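Local atomic coordinates of mandelate racemase/muconate lactonizing protein (Paenibacillus sp., PDB entry 3QPE), a protein that probably acts as a magnesium-dependent enolase-superfamily enzyme on sugar acids, and binds D-galacturonic acid directly to its magnesium ion. Residues T133-D138 and Q153-Q158; F167-G172 and G202-D207. All coordinates share one frame; numbering follows the deposited sequence.

Contact 1: residues T133-D138 and Q153-Q158; sequences TSLYFD and QEEAMQ. With DGU (D-galacturonic acid), chain G.
Leu135 slides its CD2 methyl along the root of Glu155, lying 3.7 Å from Glu155 CB, while Leu135 CD1 rests 4.3 Å from the methyl CB of Ala156. This is the first half of a beta-alpha-beta unit in an enolase-type barrel: the end of strand 126-135 packs against helix 145-161, their short segments running at 148° to each other. Leu135 also touches Phe167 and, on helix 180-198, Ile194. Beyond this apolar seam two acids meet. Asp138 turns its CB toward the helix and brings OD2 to 2.5 Å from OE1 of Glu155, with the carboxylate planes 58° apart. Oxygens this near suggest that one acid holds a proton. Glu155 gets there on an extended chain, CG set anti to its carbonyl carbon (chi1 -66°). Its other oxygen, OE2, has a long, weak ion pair with Arg28, and Asp138 OD1 accepts a bond from the backbone N of Gly31. Replacing Glu155 by an alanine would probably leave Asp138 OD2 without its close acid partner and take away the weak ion pair to Arg28. On the far side of the strand end, Tyr136 OH shares a 2.9 Å hydrogen bond with O3 of the sugar acid. Ser134 OG, hydrogen-bonded to Asp132 OD1, also accepts from a water at 3.2 Å that donates to Glu155 O at 2.8 Å.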
loop_
_atom_site.group_PDB
_atom_site.type_symbol
_atom_site.label_atom_id
_atom_site.label_comp_id
_atom_site.label_asym_id
_atom_site.label_seq_id
_atom_site.Cartn_x
_atom_site.Cartn_y
_atom_site.Cartn_z
ATOM N N THR A 133 -9.278 -21.366 7.340
ATOM C CA THR A 133 -8.186 -20.462 6.992
ATOM C C THR A 133 -6.847 -20.929 7.579
ATOM O O THR A 133 -5.820 -20.272 7.411
ATOM C CB THR A 133 -8.502 -19.000 7.429
ATOM O OG1 THR A 133 -7.656 -18.076 6.724
ATOM C CG2 THR A 133 -8.310 -18.819 8.947
ATOM N N SER A 134 -6.844 -22.091 8.224
ATOM C CA SER A 134 -5.708 -22.482 9.075
ATOM C C SER A 134 -4.574 -23.262 8.383
ATOM O O SER A 134 -3.679 -23.772 9.054
ATOM C CB SER A 134 -6.200 -23.303 10.278
ATOM O OG SER A 134 -6.712 -24.559 9.840
ATOM N N LEU A 135 -4.592 -23.337 7.057
ATOM C CA LEU A 135 -3.613 -24.160 6.346
ATOM C C LEU A 135 -2.352 -23.378 5.982
ATOM O O LEU A 135 -2.163 -22.980 4.825
ATOM C CB LEU A 135 -4.255 -24.798 5.110
ATOM C CG LEU A 135 -5.414 -25.729 5.477
ATOM C CD1 LEU A 135 -6.274 -26.069 4.291
ATOM C CD2 LEU A 135 -4.858 -26.997 6.123
ATOM N N TYR A 136 -1.495 -23.178 6.978
ATOM C CA TYR A 136 -0.261 -22.426 6.824
ATOM C C TYR A 136 0.868 -23.290 6.242
ATOM O O TYR A 136 0.602 -24.373 5.746
ATOM C CB TYR A 136 0.114 -21.794 8.174
ATOM C CG TYR A 136 -0.655 -20.509 8.397
ATOM C CD1 TYR A 136 -2.041 -20.512 8.505
ATOM C CD2 TYR A 136 0.006 -19.283 8.458
ATOM C CE1 TYR A 136 -2.757 -19.310 8.683
ATOM C CE2 TYR A 136 -0.697 -18.089 8.625
ATOM C CZ TYR A 136 -2.073 -18.111 8.744
ATOM O OH TYR A 136 -2.759 -16.918 8.898
ATOM N N PHE A 137 2.102 -22.780 6.264
ATOM C CA PHE A 137 3.280 -23.519 5.805
ATOM C C PHE A 137 3.685 -24.492 6.894
ATOM O O PHE A 137 4.740 -24.350 7.508
ATOM C CB PHE A 137 4.462 -22.575 5.533
ATOM C CG PHE A 137 4.235 -21.636 4.375
ATOM C CD1 PHE A 137 3.074 -21.723 3.631
ATOM C CD2 PHE A 137 5.184 -20.688 4.030
ATOM C CE1 PHE A 137 2.851 -20.868 2.530
ATOM C CE2 PHE A 137 4.964 -19.821 2.939
ATOM C CZ PHE A 137 3.802 -19.923 2.196
ATOM N N ASP A 138 2.824 -25.464 7.137
ATOM C CA ASP A 138 3.029 -26.394 8.241
ATOM C C ASP A 138 3.972 -27.541 7.896
ATOM O O ASP A 138 4.241 -28.418 8.727
ATOM C CB ASP A 138 1.677 -26.888 8.720
ATOM C CG ASP A 138 0.815 -25.736 9.259
ATOM O OD1 ASP A 138 1.387 -24.883 9.965
ATOM O OD2 ASP A 138 -0.390 -25.678 8.950
ATOM N N GLN A 153 -2.625 -32.458 3.718
ATOM C CA GLN A 153 -3.892 -33.160 3.523
ATOM C C GLN A 153 -4.512 -33.573 4.865
ATOM O O GLN A 153 -5.729 -33.535 5.043
ATOM C CB GLN A 153 -3.690 -34.404 2.659
ATOM C CG GLN A 153 -3.429 -34.128 1.186
ATOM C CD GLN A 153 -3.174 -35.414 0.422
ATOM O OE1 GLN A 153 -2.771 -36.412 1.008
ATOM N NE2 GLN A 153 -3.415 -35.397 -0.879
ATOM N N GLU A 154 -3.660 -34.000 5.791
ATOM C CA GLU A 154 -4.102 -34.404 7.121
ATOM C C GLU A 154 -4.708 -33.200 7.853
ATOM O O GLU A 154 -5.757 -33.303 8.494
ATOM C CB GLU A 154 -2.905 -34.958 7.882
ATOM C CG GLU A 154 -3.089 -35.138 9.374
ATOM C CD GLU A 154 -1.868 -35.796 10.005
ATOM O OE1 GLU A 154 -0.995 -36.270 9.238
ATOM O OE2 GLU A 154 -1.778 -35.830 11.256
ATOM N N GLU A 155 -4.035 -32.060 7.752
ATOM C CA GLU A 155 -4.535 -30.825 8.365
ATOM C C GLU A 155 -5.880 -30.416 7.765
ATOM O O GLU A 155 -6.787 -30.023 8.487
ATOM C CB GLU A 155 -3.518 -29.687 8.241
ATOM C CG GLU A 155 -2.237 -29.901 9.019
ATOM C CD GLU A 155 -1.430 -28.630 9.126
ATOM O OE1 GLU A 155 -1.735 -27.649 8.389
ATOM O OE2 GLU A 155 -0.503 -28.612 9.957
ATOM N N ALA A 156 -6.020 -30.535 6.448
ATOM C CA ALA A 156 -7.307 -30.238 5.822
ATOM C C ALA A 156 -8.377 -31.187 6.344
ATOM O O ALA A 156 -9.489 -30.769 6.666
ATOM C CB ALA A 156 -7.219 -30.315 4.309
ATOM N N MET A 157 -8.049 -32.473 6.438
ATOM C CA MET A 157 -9.054 -33.424 6.912
ATOM C C MET A 157 -9.463 -33.202 8.383
ATOM O O MET A 157 -10.584 -33.502 8.760
ATOM C CB MET A 157 -8.646 -34.870 6.616
ATOM C CG MET A 157 -8.642 -35.154 5.110
ATOM S SD MET A 157 -10.202 -34.730 4.261
ATOM C CE MET A 157 -11.368 -35.805 5.108
ATOM N N GLN A 158 -8.562 -32.661 9.193
ATOM C CA GLN A 158 -8.929 -32.244 10.544
ATOM C C GLN A 158 -10.020 -31.182 10.490
ATOM O O GLN A 158 -10.934 -31.173 11.317
ATOM C CB GLN A 158 -7.718 -31.704 11.302
ATOM C CG GLN A 158 -6.678 -32.749 11.672
ATOM C CD GLN A 158 -5.364 -32.120 12.075
ATOM O OE1 GLN A 158 -5.264 -30.899 12.208
ATOM N NE2 GLN A 158 -4.339 -32.949 12.265
HETATM O O1 DGU G . -1.801 -11.432 10.749
HETATM O O2 DGU G . -0.027 -12.929 9.146
HETATM O O5 DGU G . -3.319 -13.060 5.270
HETATM O O6B DGU G . -5.959 -13.902 4.934
HETATM C C1 DGU G . -2.197 -12.063 9.762
HETATM C C2 DGU G . -1.422 -13.267 9.180
HETATM C C3 DGU G . -1.892 -13.661 7.765
HETATM C C4 DGU G . -3.429 -13.771 7.612
HETATM C C5 DGU G . -3.903 -14.015 6.171
HETATM C C6 DGU G . -5.443 -14.083 6.062
HETATM O O3 DGU G . -1.308 -14.920 7.403
HETATM O O4 DGU G . -4.033 -12.553 8.049
HETATM O O6A DGU G . -6.060 -14.327 7.123
HETATM O O HOH W 1 -7.657 -27.527 9.321
#

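Contact 2: residues F167-G172 and G202-D207; sequences FKIKVG and GKIMID. With MG (magnesium ion), chain E; DGU (D-galacturonic acid), chain G.
Lys168 leaves its strand with CB 4.0 Å from the backbone O of Met205, and its CG comes 4.0 Å from CB of Met205, whose side chain it crosses at about a right angle. CD then passes 4.1 Å from CB of Asp207, and CE runs 3.8 Å from OD2 of the same residue. A bend at chi3 (89°) swings the tip toward the ligand, where NZ donates to O6B of D-galacturonic acid at 3.0 Å. The same NZ also bonds Tyr131 OH and forms salt bridges with Glu233 and Glu336, so NZ is held by several polar partners at once. The strands that carry these groups, 167-170 and 204-207, are parallel neighbours in the enolase-superfamily barrel, with short axes 28° apart and backbone bonds alternating from Phe167 N to Lys203 O through to Val171 N to Asp207 O. At their C-terminal ends Asp207 binds magnesium through OD2 at 2.2 Å, together with Glu233, Glu263, a water, and O5 and O6B of the ligand; its OD1 is held by the backbone N of Asn209. Lys170 lies alongside Asp207 and meets OD2 from above the carboxylate plane, 50° out of it, in a 3.1 Å salt bridge from NZ. A Lys-x-Lys pair of this kind is known from mandelate racemase and its relatives, and Lys170 NZ stands 3.1 Å from ligand C5, the carbon next to the carboxylate, consistent with, as in those enzymes, a base that takes a proton. On the other face of the sheet, toward helix 180-198, Ile169 CD1 packs across Ile204 CG2, and Val171, just past the strand, brings CG1 against CB and CG2 of Ile206.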
loop_
_atom_site.group_PDB
_atom_site.type_symbol
_atom_site.label_atom_id
_atom_site.label_comp_id
_atom_site.label_asym_id
_atom_site.label_seq_id
_atom_site.Cartn_x
_atom_site.Cartn_y
_atom_site.Cartn_z
ATOM N N PHE A 167 -11.552 -24.419 1.907
ATOM C CA PHE A 167 -10.235 -24.258 2.507
ATOM C C PHE A 167 -9.407 -23.166 1.840
ATOM O O PHE A 167 -9.339 -23.091 0.615
ATOM C CB PHE A 167 -9.477 -25.600 2.435
ATOM C CG PHE A 167 -10.248 -26.742 3.020
ATOM C CD1 PHE A 167 -11.179 -27.429 2.255
ATOM C CD2 PHE A 167 -10.075 -27.101 4.356
ATOM C CE1 PHE A 167 -11.914 -28.469 2.798
ATOM C CE2 PHE A 167 -10.806 -28.136 4.904
ATOM C CZ PHE A 167 -11.732 -28.826 4.123
ATOM N N LYS A 168 -8.751 -22.338 2.646
ATOM C CA LYS A 168 -7.811 -21.367 2.108
ATOM C C LYS A 168 -6.386 -21.764 2.434
ATOM O O LYS A 168 -6.017 -21.943 3.595
ATOM C CB LYS A 168 -8.102 -19.948 2.612
ATOM C CG LYS A 168 -7.195 -18.897 1.975
ATOM C CD LYS A 168 -7.742 -17.486 2.165
ATOM C CE LYS A 168 -7.248 -16.840 3.450
ATOM N NZ LYS A 168 -8.045 -15.562 3.661
ATOM N N ILE A 169 -5.579 -21.895 1.395
ATOM C CA ILE A 169 -4.256 -22.468 1.527
ATOM C C ILE A 169 -3.180 -21.398 1.367
ATOM O O ILE A 169 -3.167 -20.673 0.376
ATOM C CB ILE A 169 -4.057 -23.515 0.416
ATOM C CG1 ILE A 169 -5.250 -24.474 0.366
ATOM C CG2 ILE A 169 -2.732 -24.220 0.571
ATOM C CD1 ILE A 169 -5.105 -25.567 -0.681
ATOM N N LYS A 170 -2.276 -21.289 2.329
ATOM C CA LYS A 170 -1.152 -20.375 2.186
ATOM C C LYS A 170 -0.193 -20.892 1.118
ATOM O O LYS A 170 0.204 -22.050 1.166
ATOM C CB LYS A 170 -0.417 -20.244 3.514
ATOM C CG LYS A 170 -1.252 -19.590 4.599
ATOM C CD LYS A 170 -1.505 -18.107 4.267
ATOM C CE LYS A 170 -2.152 -17.363 5.446
ATOM N NZ LYS A 170 -3.506 -16.840 5.079
ATOM N N VAL A 171 0.155 -20.038 0.155
ATOM C CA VAL A 171 1.161 -20.358 -0.850
ATOM C C VAL A 171 2.215 -19.258 -0.820
ATOM O O VAL A 171 2.130 -18.341 0.003
ATOM C CB VAL A 171 0.544 -20.482 -2.239
ATOM C CG1 VAL A 171 -0.494 -21.586 -2.237
ATOM C CG2 VAL A 171 -0.129 -19.139 -2.650
ATOM N N GLY A 172 3.218 -19.351 -1.687
ATOM C CA GLY A 172 4.329 -18.418 -1.644
ATOM C C GLY A 172 5.553 -18.941 -0.918
ATOM O O GLY A 172 6.443 -18.174 -0.545
ATOM N N GLY A 202 -15.757 -28.780 -2.794
ATOM C CA GLY A 202 -14.882 -27.955 -1.975
ATOM C C GLY A 202 -14.286 -26.755 -2.695
ATOM O O GLY A 202 -13.552 -26.909 -3.672
ATOM N N LYS A 203 -14.588 -25.551 -2.212
ATOM C CA LYS A 203 -14.009 -24.355 -2.809
ATOM C C LYS A 203 -12.629 -24.117 -2.251
ATOM O O LYS A 203 -12.444 -24.090 -1.033
ATOM C CB LYS A 203 -14.901 -23.140 -2.585
ATOM C CG LYS A 203 -16.182 -23.219 -3.367
ATOM C CD LYS A 203 -17.035 -21.979 -3.153
ATOM C CE LYS A 203 -18.341 -22.087 -3.925
ATOM N NZ LYS A 203 -19.198 -23.184 -3.391
ATOM N N ILE A 204 -11.651 -23.973 -3.145
ATOM C CA ILE A 204 -10.259 -23.823 -2.734
ATOM C C ILE A 204 -9.776 -22.403 -2.972
ATOM O O ILE A 204 -9.883 -21.884 -4.076
ATOM C CB ILE A 204 -9.330 -24.763 -3.537
ATOM C CG1 ILE A 204 -9.754 -26.220 -3.353
ATOM C CG2 ILE A 204 -7.877 -24.543 -3.123
ATOM C CD1 ILE A 204 -9.748 -26.675 -1.905
ATOM N N MET A 205 -9.216 -21.773 -1.950
ATOM C CA MET A 205 -8.691 -20.439 -2.152
ATOM C C MET A 205 -7.205 -20.466 -1.836
ATOM O O MET A 205 -6.764 -21.217 -0.970
ATOM C CB MET A 205 -9.476 -19.445 -1.290
ATOM C CG MET A 205 -10.973 -19.481 -1.631
ATOM S SD MET A 205 -12.154 -19.150 -0.320
ATOM C CE MET A 205 -12.219 -20.767 0.463
ATOM N N ILE A 206 -6.417 -19.676 -2.551
ATOM C CA ILE A 206 -5.008 -19.601 -2.236
ATOM C C ILE A 206 -4.598 -18.183 -1.888
ATOM O O ILE A 206 -5.144 -17.215 -2.434
ATOM C CB ILE A 206 -4.130 -20.182 -3.362
ATOM C CG1 ILE A 206 -4.405 -19.450 -4.682
ATOM C CG2 ILE A 206 -4.409 -21.668 -3.522
ATOM C CD1 ILE A 206 -3.544 -19.943 -5.862
ATOM N N ASP A 207 -3.654 -18.063 -0.959
ATOM C CA ASP A 207 -3.287 -16.758 -0.419
ATOM C C ASP A 207 -1.777 -16.660 -0.366
ATOM O O ASP A 207 -1.120 -17.370 0.396
ATOM C CB ASP A 207 -3.936 -16.539 0.962
ATOM C CG ASP A 207 -3.540 -15.223 1.610
ATOM O OD1 ASP A 207 -2.721 -14.483 1.030
ATOM O OD2 ASP A 207 -4.023 -14.955 2.736
HETATM MG MG MG E . -4.727 -12.958 3.365
HETATM O O1 DGU G . -1.801 -11.432 10.749
HETATM O O2 DGU G . -0.027 -12.929 9.146
HETATM O O5 DGU G . -3.319 -13.060 5.270
HETATM O O6B DGU G . -5.959 -13.902 4.934
HETATM C C1 DGU G . -2.197 -12.063 9.762
HETATM C C2 DGU G . -1.422 -13.267 9.180
HETATM C C3 DGU G . -1.892 -13.661 7.765
HETATM C C4 DGU G . -3.429 -13.771 7.612
HETATM C C5 DGU G . -3.903 -14.015 6.171
HETATM C C6 DGU G . -5.443 -14.083 6.062
HETATM O O3 DGU G . -1.308 -14.920 7.403
HETATM O O4 DGU G . -4.033 -12.553 8.049
HETATM O O6A DGU G . -6.060 -14.327 7.123
HETATM O O HOH W 2 -3.036 -12.081 2.281
#

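Overall arrangement
Two successive units of a barrel illustrate how one chain builds its wall and its active site together. From the N terminus, strand 126-135 runs into a loop, and contact 1 closes when helix 145-161 folds back on the strand's end. The chain then enters strand 167-170, passes through helix 180-198 and returns in strand 204-207, where contact 2 closes. The two loops follow in series, neither nested nor crossed, with centres about 10 Å apart. They meet where strands 126-135 and 167-170 adjoin: Leu135 O lies 3.0 Å from Lys170 N, a probable hydrogen bond. Both contacts also touch the same bound sugar acid.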